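Local atomic coordinates of CdnC (Chryseobacterium gregarium DSM 19109, PDB entry 7MGV), a protein that probably uses ATP to install omega-ester macrocycles in a ribosomally made precursor peptide, as a graspetide ATP-grasp ligase. Residues T30-S35 / W93-Y98; N62-T67 / F125-S130; K72-L77 / S85-S90; I89-Y94 / D339-K344. One frame throughout, in Å; residues are numbered along the deposited sequence.

Contact 1 of 4, residues T30-S35 / W93-Y98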
loop_
_atom_site.group_PDB
_atom_site.type_symbol
_atom_site.label_atom_id
_atom_site.label_comp_id
_atom_site.label_asym_id
_atom_site.label_seq_id
_atom_site.Cartn_x
_atom_site.Cartn_y
_atom_site.Cartn_z
ATOM N N THR A 30 5.743 11.281 18.443
ATOM C CA THR A 30 6.022 11.938 19.717
ATOM C C THR A 30 4.771 12.541 20.346
ATOM O O THR A 30 4.649 12.555 21.576
ATOM C CB THR A 30 7.084 13.021 19.532
ATOM O OG1 THR A 30 6.661 13.936 18.514
ATOM C CG2 THR A 30 8.411 12.398 19.133
ATOM N N ALA A 31 3.837 13.042 19.536
ATOM C CA ALA A 31 2.670 13.703 20.107
ATOM C C ALA A 31 1.708 12.707 20.742
ATOM O O ALA A 31 1.006 13.053 21.699
ATOM C CB ALA A 31 1.957 14.538 19.042
ATOM N N ASP A 32 1.657 11.475 20.235
ATOM C CA ASP A 32 0.828 10.430 20.834
ATOM C C ASP A 32 1.628 9.765 21.947
ATOM O O ASP A 32 2.508 8.939 21.693
ATOM C CB ASP A 32 0.380 9.408 19.796
ATOM C CG ASP A 32 -0.195 8.147 20.431
ATOM O OD1 ASP A 32 -1.028 8.267 21.355
ATOM O OD2 ASP A 32 0.190 7.037 20.005
ATOM N N ASN A 33 1.321 10.137 23.186
ATOM C CA ASN A 33 1.892 9.500 24.362
ATOM C C ASN A 33 0.821 9.088 25.358
ATOM O O ASN A 33 1.160 8.607 26.445
ATOM C CB ASN A 33 2.891 10.444 25.049
ATOM C CG ASN A 33 3.963 9.706 25.837
ATOM O OD1 ASN A 33 5.116 10.141 25.891
ATOM N ND2 ASN A 33 3.590 8.596 26.462
ATOM N N PHE A 34 -0.456 9.252 25.022
ATOM C CA PHE A 34 -1.531 9.198 26.002
ATOM C C PHE A 34 -2.308 7.893 25.920
ATOM O O PHE A 34 -2.470 7.202 26.929
ATOM C CB PHE A 34 -2.479 10.398 25.820
ATOM C CG PHE A 34 -1.794 11.677 25.374
ATOM C CD1 PHE A 34 -0.524 12.015 25.818
ATOM C CD2 PHE A 34 -2.439 12.545 24.505
ATOM C CE1 PHE A 34 0.100 13.165 25.388
ATOM C CE2 PHE A 34 -1.821 13.716 24.087
ATOM C CZ PHE A 34 -0.553 14.026 24.534
ATOM N N SER A 35 -2.788 7.544 24.727
ATOM C CA SER A 35 -3.432 6.250 24.537
ATOM C C SER A 35 -2.436 5.111 24.723
ATOM O O SER A 35 -2.790 4.044 25.239
ATOM C CB SER A 35 -4.068 6.180 23.149
ATOM O OG SER A 35 -4.283 4.840 22.756
ATOM N N TRP A 93 3.433 -3.667 17.153
ATOM C CA TRP A 93 2.175 -2.933 17.034
ATOM C C TRP A 93 2.465 -1.670 16.233
ATOM O O TRP A 93 3.025 -0.704 16.762
ATOM C CB TRP A 93 1.579 -2.604 18.399
ATOM C CG TRP A 93 0.286 -1.845 18.304
ATOM C CD1 TRP A 93 -0.583 -1.839 17.251
ATOM C CD2 TRP A 93 -0.279 -0.980 19.294
ATOM N NE1 TRP A 93 -1.654 -1.025 17.525
ATOM C CE2 TRP A 93 -1.492 -0.485 18.773
ATOM C CE3 TRP A 93 0.121 -0.574 20.572
ATOM C CZ2 TRP A 93 -2.309 0.392 19.484
ATOM C CZ3 TRP A 93 -0.691 0.298 21.275
ATOM C CH2 TRP A 93 -1.892 0.771 20.730
ATOM N N TYR A 94 2.088 -1.680 14.960
ATOM C CA TYR A 94 2.314 -0.551 14.064
ATOM C C TYR A 94 1.037 0.279 14.013
ATOM O O TYR A 94 0.086 -0.062 13.305
ATOM C CB TYR A 94 2.731 -1.034 12.678
ATOM C CG TYR A 94 2.786 0.054 11.626
ATOM C CD1 TYR A 94 3.274 1.319 11.926
ATOM C CD2 TYR A 94 2.353 -0.189 10.330
ATOM C CE1 TYR A 94 3.324 2.312 10.967
ATOM C CE2 TYR A 94 2.399 0.797 9.365
ATOM C CZ TYR A 94 2.885 2.045 9.687
ATOM O OH TYR A 94 2.933 3.028 8.728
ATOM N N ARG A 95 1.014 1.366 14.779
ATOM C CA ARG A 95 -0.004 2.390 14.606
ATOM C C ARG A 95 0.375 3.241 13.403
ATOM O O ARG A 95 1.490 3.769 13.339
ATOM C CB ARG A 95 -0.127 3.244 15.866
ATOM C CG ARG A 95 -0.168 2.433 17.152
ATOM C CD ARG A 95 -0.591 3.284 18.338
ATOM N NE ARG A 95 -1.481 4.373 17.946
ATOM C CZ ARG A 95 -2.622 4.662 18.562
ATOM N NH1 ARG A 95 -3.017 3.942 19.604
ATOM N NH2 ARG A 95 -3.370 5.671 18.138
ATOM N N ARG A 96 -0.549 3.361 12.446
ATOM C CA ARG A 96 -0.216 3.898 11.130
ATOM C C ARG A 96 0.448 5.265 11.230
ATOM O O ARG A 96 -0.027 6.154 11.942
ATOM C CB ARG A 96 -1.468 3.989 10.256
ATOM C CG ARG A 96 -1.150 4.350 8.813
ATOM C CD ARG A 96 -2.343 4.182 7.892
ATOM N NE ARG A 96 -1.913 4.002 6.507
ATOM C CZ ARG A 96 -2.741 3.882 5.475
ATOM N NH1 ARG A 96 -4.052 3.930 5.664
ATOM N NH2 ARG A 96 -2.256 3.720 4.251
ATOM N N ALA A 97 1.553 5.420 10.507
ATOM C CA ALA A 97 2.325 6.651 10.540
ATOM C C ALA A 97 1.759 7.667 9.560
ATOM O O ALA A 97 1.403 7.332 8.427
ATOM C CB ALA A 97 3.790 6.369 10.209
ATOM N N TYR A 98 1.676 8.918 10.009
ATOM C CA TYR A 98 1.242 10.019 9.164
ATOM C C TYR A 98 2.282 11.119 9.028
ATOM O O TYR A 98 2.098 12.018 8.199
ATOM C CB TYR A 98 -0.063 10.627 9.702
ATOM C CG TYR A 98 -1.206 9.640 9.786
ATOM C CD1 TYR A 98 -1.938 9.495 10.957
ATOM C CD2 TYR A 98 -1.553 8.853 8.694
ATOM C CE1 TYR A 98 -2.983 8.595 11.040
ATOM C CE2 TYR A 98 -2.596 7.950 8.769
ATOM C CZ TYR A 98 -3.308 7.826 9.943
ATOM O OH TYR A 98 -4.349 6.929 10.023
#
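D32 and S35 meet different parts of the R95 guanidinium. The carboxylate oxygen D32 OD2 lies over one face of the group, 3.8 Å from R95 NE, and the two planes are turned 39° from each other. Because the oxygen stands well out of the guanidinium plane, no N-H is aimed at it, and this long salt bridge rests on charge alone. S35 OG comes obliquely to R95 NH1, at 3.5 Å, without forming a hydrogen bond. The stronger partner of the arginine is E320, which makes a salt bridge with R95 NH2. The aliphatic part of R95 lies over a face of W93, with R95 CG 3.6 Å above the indole plane and displaced toward its rim, while a bend at chi3 (30°) swings the guanidinium toward the loop. The D32 and R95 side chains cross at about a right angle. Further along, A97 N donates a nearly straight bond to Y94 OH (3.3 Å, 170°), pinning the chain as it leaves the strand. The contact lies at the C-terminal ends of the neighbouring parallel strands 22-28 and 91-94 in the pre-ATP-grasp domain, where the loop 30-35 leads into helix 35-46 and both S35 and R95 touch F321.

Contact 2 of 4, residues N62-T67 / F125-S130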
loop_
_atom_site.group_PDB
_atom_site.type_symbol
_atom_site.label_atom_id
_atom_site.label_comp_id
_atom_site.label_asym_id
_atom_site.label_seq_id
_atom_site.Cartn_x
_atom_site.Cartn_y
_atom_site.Cartn_z
ATOM N N ASN A 62 16.390 9.043 15.583
ATOM C CA ASN A 62 16.649 7.623 15.776
ATOM C C ASN A 62 17.572 7.105 14.682
ATOM O O ASN A 62 17.687 7.693 13.604
ATOM C CB ASN A 62 15.359 6.790 15.778
ATOM C CG ASN A 62 14.284 7.363 16.670
ATOM O OD1 ASN A 62 13.333 7.973 16.191
ATOM N ND2 ASN A 62 14.429 7.170 17.976
ATOM N N LYS A 63 18.241 5.990 14.976
ATOM C CA LYS A 63 19.072 5.305 13.991
ATOM C C LYS A 63 18.686 3.834 13.958
ATOM O O LYS A 63 18.734 3.154 14.985
ATOM C CB LYS A 63 20.563 5.477 14.306
ATOM C CG LYS A 63 20.980 6.931 14.482
ATOM C CD LYS A 63 22.201 7.075 15.376
ATOM C CE LYS A 63 22.819 8.460 15.246
ATOM N NZ LYS A 63 22.139 9.449 16.130
ATOM N N LEU A 64 18.311 3.342 12.782
ATOM C CA LEU A 64 17.819 1.982 12.612
ATOM C C LEU A 64 18.719 1.232 11.639
ATOM O O LEU A 64 19.156 1.793 10.629
ATOM C CB LEU A 64 16.375 1.992 12.099
ATOM C CG LEU A 64 15.731 0.655 11.730
ATOM C CD1 LEU A 64 15.395 -0.153 12.976
ATOM C CD2 LEU A 64 14.489 0.895 10.885
ATOM N N SER A 65 19.003 -0.036 11.933
ATOM C CA SER A 65 19.872 -0.802 11.046
ATOM C C SER A 65 19.492 -2.276 11.065
ATOM O O SER A 65 19.421 -2.885 12.136
ATOM C CB SER A 65 21.346 -0.635 11.442
ATOM O OG SER A 65 22.114 -1.730 10.970
ATOM N N THR A 66 19.263 -2.840 9.881
ATOM C CA THR A 66 19.136 -4.280 9.700
ATOM C C THR A 66 20.339 -4.787 8.913
ATOM O O THR A 66 20.678 -4.234 7.861
ATOM C CB THR A 66 17.840 -4.645 8.973
ATOM O OG1 THR A 66 16.719 -4.373 9.818
ATOM C CG2 THR A 66 17.837 -6.125 8.614
ATOM N N THR A 67 20.975 -5.836 9.425
ATOM C CA THR A 67 22.183 -6.399 8.845
ATOM C C THR A 67 22.030 -7.907 8.710
ATOM O O THR A 67 21.416 -8.559 9.561
ATOM C CB THR A 67 23.419 -6.080 9.700
ATOM O OG1 THR A 67 23.281 -4.779 10.288
ATOM C CG2 THR A 67 24.677 -6.113 8.849
ATOM N N PHE A 125 8.986 1.471 6.009
ATOM C CA PHE A 125 7.862 0.588 5.722
ATOM C C PHE A 125 8.335 -0.808 5.338
ATOM O O PHE A 125 7.663 -1.796 5.645
ATOM C CB PHE A 125 6.994 1.177 4.609
ATOM C CG PHE A 125 6.125 2.325 5.050
ATOM C CD1 PHE A 125 6.209 2.831 6.338
ATOM C CD2 PHE A 125 5.222 2.900 4.171
ATOM C CE1 PHE A 125 5.411 3.888 6.738
ATOM C CE2 PHE A 125 4.420 3.957 4.564
ATOM C CZ PHE A 125 4.516 4.451 5.849
ATOM N N GLY A 126 9.497 -0.916 4.688
ATOM C CA GLY A 126 10.015 -2.225 4.340
ATOM C C GLY A 126 10.469 -3.003 5.556
ATOM O O GLY A 126 10.243 -4.214 5.648
ATOM N N PHE A 127 11.124 -2.324 6.503
ATOM C CA PHE A 127 11.422 -2.970 7.777
ATOM C C PHE A 127 10.141 -3.450 8.448
ATOM O O PHE A 127 10.054 -4.599 8.896
ATOM C CB PHE A 127 12.179 -2.024 8.704
ATOM C CG PHE A 127 12.161 -2.461 10.142
ATOM C CD1 PHE A 127 12.731 -3.669 10.518
ATOM C CD2 PHE A 127 11.556 -1.682 11.114
ATOM C CE1 PHE A 127 12.707 -4.084 11.836
ATOM C CE2 PHE A 127 11.530 -2.093 12.436
ATOM C CZ PHE A 127 12.107 -3.296 12.796
ATOM N N LEU A 128 9.130 -2.579 8.518
ATOM C CA LEU A 128 7.885 -2.946 9.193
ATOM C C LEU A 128 7.204 -4.128 8.509
ATOM O O LEU A 128 6.583 -4.965 9.175
ATOM C CB LEU A 128 6.948 -1.740 9.257
ATOM C CG LEU A 128 7.429 -0.607 10.169
ATOM C CD1 LEU A 128 6.477 0.576 10.124
ATOM C CD2 LEU A 128 7.598 -1.107 11.595
ATOM N N GLU A 129 7.305 -4.213 7.181
ATOM C CA GLU A 129 6.781 -5.377 6.471
ATOM C C GLU A 129 7.592 -6.629 6.785
ATOM O O GLU A 129 7.025 -7.713 6.971
ATOM C CB GLU A 129 6.779 -5.120 4.963
ATOM C CG GLU A 129 5.615 -4.291 4.464
ATOM C CD GLU A 129 4.312 -5.061 4.461
ATOM O OE1 GLU A 129 4.345 -6.298 4.290
ATOM O OE2 GLU A 129 3.252 -4.425 4.632
ATOM N N SER A 130 8.920 -6.495 6.851
ATOM C CA SER A 130 9.802 -7.650 6.992
ATOM C C SER A 130 9.636 -8.370 8.324
ATOM O O SER A 130 10.031 -9.535 8.431
ATOM C CB SER A 130 11.257 -7.215 6.823
ATOM O OG SER A 130 11.677 -6.420 7.918
#
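L64 and F127 supply the apolar part of this contact. L64 CD2 makes the close touch, 3.9 Å from F127 CD2, while L64 CD1 lies over one face of the ring, further off. With CG anti to its N (chi1 163°), F127 holds its ring out from the helix toward the strand, and the two side chains meet at a slant. T66, two residues further along the strand and on the same side of it, adds a looser touch: T66 OG1 is 4.1 Å from F127 CD1, oblique to the ring. The arrangement is that of a helix packed on one face of an antiparallel sheet, strand 63-69 belonging to a three-stranded sheet and F127 to the last turn of helix 110-130; F127 also touches T75 and L86. The polar contacts lie mostly outside the pair. The threonine hydroxyl is hydrogen-bonded to T75 OG1 and to E149 of the second subunit, so it has its polar partners in those two residues, and its touch on the ring is mere packing. That subunit also extends the sheet, since S65, T66 and T67 pair with one of its strands in an antiparallel ladder. Within the helix S130 OG donates to F127 O at 2.6 Å, tilted 20° from the carbonyl plane, and S130 N bonds to G126 O at 2.9 Å.

Contact 3 of 4, residues K72-L77 / S85-S90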
loop_
_atom_site.group_PDB
_atom_site.type_symbol
_atom_site.label_atom_id
_atom_site.label_comp_id
_atom_site.label_asym_id
_atom_site.label_seq_id
_atom_site.Cartn_x
_atom_site.Cartn_y
_atom_site.Cartn_z
ATOM N N LYS A 72 23.228 -14.673 9.634
ATOM C CA LYS A 72 22.391 -14.257 10.748
ATOM C C LYS A 72 21.879 -12.841 10.521
ATOM O O LYS A 72 22.582 -11.984 9.975
ATOM C CB LYS A 72 23.153 -14.333 12.080
ATOM C CG LYS A 72 22.271 -14.196 13.314
ATOM C CD LYS A 72 21.219 -15.295 13.374
ATOM C CE LYS A 72 20.145 -14.979 14.407
ATOM N NZ LYS A 72 19.160 -16.088 14.555
ATOM N N TRP A 73 20.642 -12.609 10.954
ATOM C CA TRP A 73 19.983 -11.315 10.848
ATOM C C TRP A 73 20.051 -10.588 12.183
ATOM O O TRP A 73 19.886 -11.199 13.242
ATOM C CB TRP A 73 18.520 -11.482 10.428
ATOM C CG TRP A 73 18.344 -11.927 9.013
ATOM C CD1 TRP A 73 18.231 -13.210 8.561
ATOM C CD2 TRP A 73 18.260 -11.087 7.858
ATOM N NE1 TRP A 73 18.084 -13.220 7.195
ATOM C CE2 TRP A 73 18.099 -11.928 6.739
ATOM C CE3 TRP A 73 18.308 -9.704 7.661
ATOM C CZ2 TRP A 73 17.985 -11.432 5.444
ATOM C CZ3 TRP A 73 18.194 -9.213 6.376
ATOM C CH2 TRP A 73 18.034 -10.074 5.284
ATOM N N THR A 74 20.284 -9.279 12.129
ATOM C CA THR A 74 20.325 -8.467 13.337
ATOM C C THR A 74 19.748 -7.089 13.043
ATOM O O THR A 74 20.144 -6.441 12.073
ATOM C CB THR A 74 21.759 -8.367 13.887
ATOM O OG1 THR A 74 21.754 -7.659 15.134
ATOM C CG2 THR A 74 22.715 -7.702 12.882
ATOM N N THR A 75 18.800 -6.650 13.866
ATOM C CA THR A 75 18.153 -5.352 13.700
ATOM C C THR A 75 18.284 -4.574 15.000
ATOM O O THR A 75 17.801 -5.022 16.045
ATOM C CB THR A 75 16.678 -5.509 13.320
ATOM O OG1 THR A 75 16.558 -6.370 12.180
ATOM C CG2 THR A 75 16.065 -4.157 12.996
ATOM N N THR A 76 18.932 -3.412 14.936
ATOM C CA THR A 76 19.138 -2.589 16.118
ATOM C C THR A 76 18.589 -1.185 15.905
ATOM O O THR A 76 18.682 -0.621 14.807
ATOM C CB THR A 76 20.627 -2.512 16.514
ATOM O OG1 THR A 76 21.277 -1.491 15.749
ATOM C CG2 THR A 76 21.325 -3.849 16.285
ATOM N N LEU A 77 18.031 -0.632 16.982
ATOM C CA LEU A 77 17.373 0.667 17.007
ATOM C C LEU A 77 17.988 1.501 18.124
ATOM O O LEU A 77 18.035 1.064 19.281
ATOM C CB LEU A 77 15.871 0.507 17.221
ATOM C CG LEU A 77 15.067 1.689 17.764
ATOM C CD1 LEU A 77 14.992 2.863 16.780
ATOM C CD2 LEU A 77 13.681 1.224 18.175
ATOM N N SER A 85 17.782 -4.080 20.428
ATOM C CA SER A 85 17.859 -4.952 19.265
ATOM C C SER A 85 16.471 -5.516 18.991
ATOM O O SER A 85 15.770 -5.932 19.917
ATOM C CB SER A 85 18.873 -6.082 19.485
ATOM O OG SER A 85 18.228 -7.286 19.854
ATOM N N LEU A 86 16.069 -5.521 17.720
ATOM C CA LEU A 86 14.681 -5.787 17.366
ATOM C C LEU A 86 14.456 -7.097 16.624
ATOM O O LEU A 86 13.298 -7.487 16.443
ATOM C CB LEU A 86 14.124 -4.642 16.509
ATOM C CG LEU A 86 14.285 -3.233 17.081
ATOM C CD1 LEU A 86 13.829 -2.207 16.063
ATOM C CD2 LEU A 86 13.512 -3.089 18.382
ATOM N N GLU A 87 15.513 -7.785 16.185
ATOM C CA GLU A 87 15.333 -9.016 15.422
ATOM C C GLU A 87 14.691 -10.132 16.237
ATOM O O GLU A 87 14.334 -11.166 15.660
ATOM C CB GLU A 87 16.678 -9.492 14.868
ATOM C CG GLU A 87 17.608 -10.093 15.909
ATOM C CD GLU A 87 18.275 -9.042 16.777
ATOM O OE1 GLU A 87 18.163 -9.133 18.016
ATOM O OE2 GLU A 87 18.911 -8.122 16.218
ATOM N N ASP A 88 14.533 -9.955 17.549
ATOM C CA ASP A 88 13.957 -10.973 18.418
ATOM C C ASP A 88 12.723 -10.460 19.155
ATOM O O ASP A 88 12.398 -10.941 20.242
ATOM C CB ASP A 88 14.998 -11.481 19.415
ATOM C CG ASP A 88 15.546 -10.374 20.294
ATOM O OD1 ASP A 88 15.504 -9.201 19.870
ATOM O OD2 ASP A 88 16.016 -10.678 21.410
ATOM N N ILE A 89 12.029 -9.474 18.580
ATOM C CA ILE A 89 10.801 -8.988 19.194
ATOM C C ILE A 89 9.737 -10.076 19.135
ATOM O O ILE A 89 9.693 -10.891 18.203
ATOM C CB ILE A 89 10.310 -7.698 18.510
ATOM C CG1 ILE A 89 10.145 -7.917 17.004
ATOM C CG2 ILE A 89 11.258 -6.542 18.796
ATOM C CD1 ILE A 89 9.361 -6.823 16.312
ATOM N N SER A 90 8.866 -10.098 20.147
ATOM C CA SER A 90 7.797 -11.089 20.169
ATOM C C SER A 90 6.646 -10.682 19.257
ATOM O O SER A 90 6.140 -11.509 18.489
ATOM C CB SER A 90 7.303 -11.304 21.600
ATOM O OG SER A 90 6.812 -10.100 22.161
#
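E87 folds its carboxylate back onto strand 72-78, where OE2 takes hydrogen bonds from T74 and T75. T75 N donates at 2.8 Å to the anti side of E87 OE2, and T74 OG1 reaches the same oxygen at 3.1 Å from above the carboxylate plane. The other oxygen, E87 OE1, is met on its syn side by S85 OG at 2.6 Å, which fixes the rotation of the group. A bend at chi2 (-77°) curls the chain back to make this possible. Cutting E87 back to an alanine would probably leave T75 N without its acceptor and the hydroxyls of T74 and S85 free to turn. Among backbone groups, L86 N donates almost straight to T75 O, though the modelled length of 2.5 Å is doubtfully short. Apolar contact comes from L86, whose CD1 packs 3.6 Å from L77 CB, while T75 CG2 lies 4.0 Å from L86 CB. T75 and L86 both rest on F127 of helix 110-130. T76 and S85 form a non-hydrogen-bonded antiparallel pair, with side chains on the same face. The arrangement is that of a beta hairpin, strand 72-78 with strand 83-85, whose outgoing end breaks into a type I turn from L86 to I89.

Contact 4 of 4, residues I89-Y94 / D339-K344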
loop_
_atom_site.group_PDB
_atom_site.type_symbol
_atom_site.label_atom_id
_atom_site.label_comp_id
_atom_site.label_asym_id
_atom_site.label_seq_id
_atom_site.Cartn_x
_atom_site.Cartn_y
_atom_site.Cartn_z
ATOM N N ILE A 89 12.029 -9.474 18.580
ATOM C CA ILE A 89 10.801 -8.988 19.194
ATOM C C ILE A 89 9.737 -10.076 19.135
ATOM O O ILE A 89 9.693 -10.891 18.203
ATOM C CB ILE A 89 10.310 -7.698 18.510
ATOM C CG1 ILE A 89 10.145 -7.917 17.004
ATOM C CG2 ILE A 89 11.258 -6.542 18.796
ATOM C CD1 ILE A 89 9.361 -6.823 16.312
ATOM N N SER A 90 8.866 -10.098 20.147
ATOM C CA SER A 90 7.797 -11.089 20.169
ATOM C C SER A 90 6.646 -10.682 19.257
ATOM O O SER A 90 6.140 -11.509 18.489
ATOM C CB SER A 90 7.303 -11.304 21.600
ATOM O OG SER A 90 6.812 -10.100 22.161
ATOM N N THR A 91 6.213 -9.425 19.335
ATOM C CA THR A 91 5.221 -8.873 18.423
ATOM C C THR A 91 5.594 -7.436 18.093
ATOM O O THR A 91 6.477 -6.839 18.713
ATOM C CB THR A 91 3.798 -8.900 19.003
ATOM O OG1 THR A 91 3.701 -7.960 20.079
ATOM C CG2 THR A 91 3.425 -10.287 19.496
ATOM N N VAL A 92 4.902 -6.883 17.101
ATOM C CA VAL A 92 5.002 -5.472 16.754
ATOM C C VAL A 92 3.592 -4.903 16.690
ATOM O O VAL A 92 2.656 -5.584 16.257
ATOM C CB VAL A 92 5.753 -5.256 15.420
ATOM C CG1 VAL A 92 5.011 -5.913 14.263
ATOM C CG2 VAL A 92 5.963 -3.772 15.153
ATOM N N TRP A 93 3.433 -3.667 17.153
ATOM C CA TRP A 93 2.175 -2.933 17.034
ATOM C C TRP A 93 2.465 -1.670 16.233
ATOM O O TRP A 93 3.025 -0.704 16.762
ATOM C CB TRP A 93 1.579 -2.604 18.399
ATOM C CG TRP A 93 0.286 -1.845 18.304
ATOM C CD1 TRP A 93 -0.583 -1.839 17.251
ATOM C CD2 TRP A 93 -0.279 -0.980 19.294
ATOM N NE1 TRP A 93 -1.654 -1.025 17.525
ATOM C CE2 TRP A 93 -1.492 -0.485 18.773
ATOM C CE3 TRP A 93 0.121 -0.574 20.572
ATOM C CZ2 TRP A 93 -2.309 0.392 19.484
ATOM C CZ3 TRP A 93 -0.691 0.298 21.275
ATOM C CH2 TRP A 93 -1.892 0.771 20.730
ATOM N N TYR A 94 2.088 -1.680 14.960
ATOM C CA TYR A 94 2.314 -0.551 14.064
ATOM C C TYR A 94 1.037 0.279 14.013
ATOM O O TYR A 94 0.086 -0.062 13.305
ATOM C CB TYR A 94 2.731 -1.034 12.678
ATOM C CG TYR A 94 2.786 0.054 11.626
ATOM C CD1 TYR A 94 3.274 1.319 11.926
ATOM C CD2 TYR A 94 2.353 -0.189 10.330
ATOM C CE1 TYR A 94 3.324 2.312 10.967
ATOM C CE2 TYR A 94 2.399 0.797 9.365
ATOM C CZ TYR A 94 2.885 2.045 9.687
ATOM O OH TYR A 94 2.933 3.028 8.728
ATOM N N ASP A 339 -3.170 -7.393 26.296
ATOM C CA ASP A 339 -3.260 -8.849 26.332
ATOM C C ASP A 339 -3.027 -9.450 24.953
ATOM O O ASP A 339 -2.415 -10.517 24.825
ATOM C CB ASP A 339 -4.622 -9.278 26.879
ATOM C CG ASP A 339 -4.779 -8.979 28.356
ATOM O OD1 ASP A 339 -3.789 -8.557 28.990
ATOM O OD2 ASP A 339 -5.895 -9.165 28.883
ATOM N N LEU A 340 -3.508 -8.777 23.905
ATOM C CA LEU A 340 -3.302 -9.278 22.552
ATOM C C LEU A 340 -1.835 -9.201 22.151
ATOM O O LEU A 340 -1.310 -10.122 21.516
ATOM C CB LEU A 340 -4.169 -8.493 21.567
ATOM C CG LEU A 340 -4.182 -8.987 20.119
ATOM C CD1 LEU A 340 -5.111 -10.183 19.957
ATOM C CD2 LEU A 340 -4.582 -7.865 19.175
ATOM N N LEU A 341 -1.154 -8.111 22.514
ATOM C CA LEU A 341 0.234 -7.937 22.098
ATOM C C LEU A 341 1.179 -8.860 22.861
ATOM O O LEU A 341 2.253 -9.199 22.351
ATOM C CB LEU A 341 0.655 -6.478 22.272
ATOM C CG LEU A 341 -0.068 -5.447 21.403
ATOM C CD1 LEU A 341 0.542 -4.064 21.584
ATOM C CD2 LEU A 341 -0.054 -5.861 19.938
ATOM N N CYS A 342 0.801 -9.277 24.069
ATOM C CA CYS A 342 1.595 -10.192 24.877
ATOM C C CYS A 342 1.195 -11.650 24.685
ATOM O O CYS A 342 1.617 -12.503 25.472
ATOM C CB CYS A 342 1.478 -9.828 26.358
ATOM S SG CYS A 342 1.846 -8.104 26.758
ATOM N N ASP A 343 0.371 -11.945 23.675
ATOM C CA ASP A 343 -0.071 -13.308 23.371
ATOM C C ASP A 343 -0.852 -13.919 24.534
ATOM O O ASP A 343 -0.737 -15.110 24.828
ATOM C CB ASP A 343 1.109 -14.199 22.976
ATOM C CG ASP A 343 0.689 -15.379 22.116
ATOM O OD1 ASP A 343 -0.457 -15.372 21.617
ATOM O OD2 ASP A 343 1.503 -16.311 21.934
ATOM N N LYS A 344 -1.653 -13.093 25.202
ATOM C CA LYS A 344 -2.537 -13.546 26.268
ATOM C C LYS A 344 -4.003 -13.418 25.868
ATOM O O LYS A 344 -4.876 -13.244 26.722
ATOM C CB LYS A 344 -2.260 -12.775 27.557
ATOM C CG LYS A 344 -0.929 -13.125 28.206
ATOM C CD LYS A 344 -0.660 -12.271 29.434
ATOM C CE LYS A 344 -1.738 -12.461 30.487
ATOM N NZ LYS A 344 -1.664 -11.415 31.545
#
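T91 and L341 bring strand 91-94 and the end of helix 332-341 together, their CA atoms 6.3 Å apart. The helix closes in a Schellman motif, with D343 at positive phi, K344 N bonded to D339 O and D343 N to L340 O, and it packs against an inner strand of the parallel alpha/beta sheet of the pre-ATP-grasp domain. T91 and W93, alternate residues of the strand, turn toward the helix, while V92 turns to the other side of the sheet. T91 OG1 donates to L341 O at 3.0 Å, in the carbonyl plane and on a lone pair, with a C=O...O angle of 129°. This bond satisfies a carbonyl at the very end of the helix, in a buried place. The torsion of T91 (chi1 69°) sets OG1 between the backbone N and carbonyl carbon, which points the hydroxyl at that carbonyl. The methyl T91 CG2 lies alongside, 3.3 Å from L341 O. Replacing T91 by a valine would probably leave L341 O without this donor and the end of the helix less firmly tied to the strand. L341 also touches I43 of helix 35-46, and W93 touches V39 of the same helix, so two helices share this side of the sheet. The apolar half of the contact is made by L341, whose side chain crosses that of W93 at about a right angle. L341 CD1 approaches the indole obliquely, 3.7 Å from W93 CB and equally near W93 CE3, while L341 CD2 stands 4.0 Å from W93 CB.

Overall arrangement
From the N terminus, the loop after strand 22-28 opens contact 1, which closes when the chain leaves strand 91-94. Before that closure, strand 63-69 opens contact 2, which closes only at the end of helix 110-130; contacts 1 and 2 therefore cross. Contact 3, joining strand 72-78 to S85 and the turn after it, nests inside both. It joins contact 2 through neighbouring strands of one sheet, and both touch the second subunit. Contact 4 starts on residues 89-90, where contact 3 ends, shares W93 and Y94 with contact 1, and spans 244 residues to helix 332-341, bringing the C-terminal part back onto the parallel sheet. Y94 also packs on F125 and L128 of contact 2.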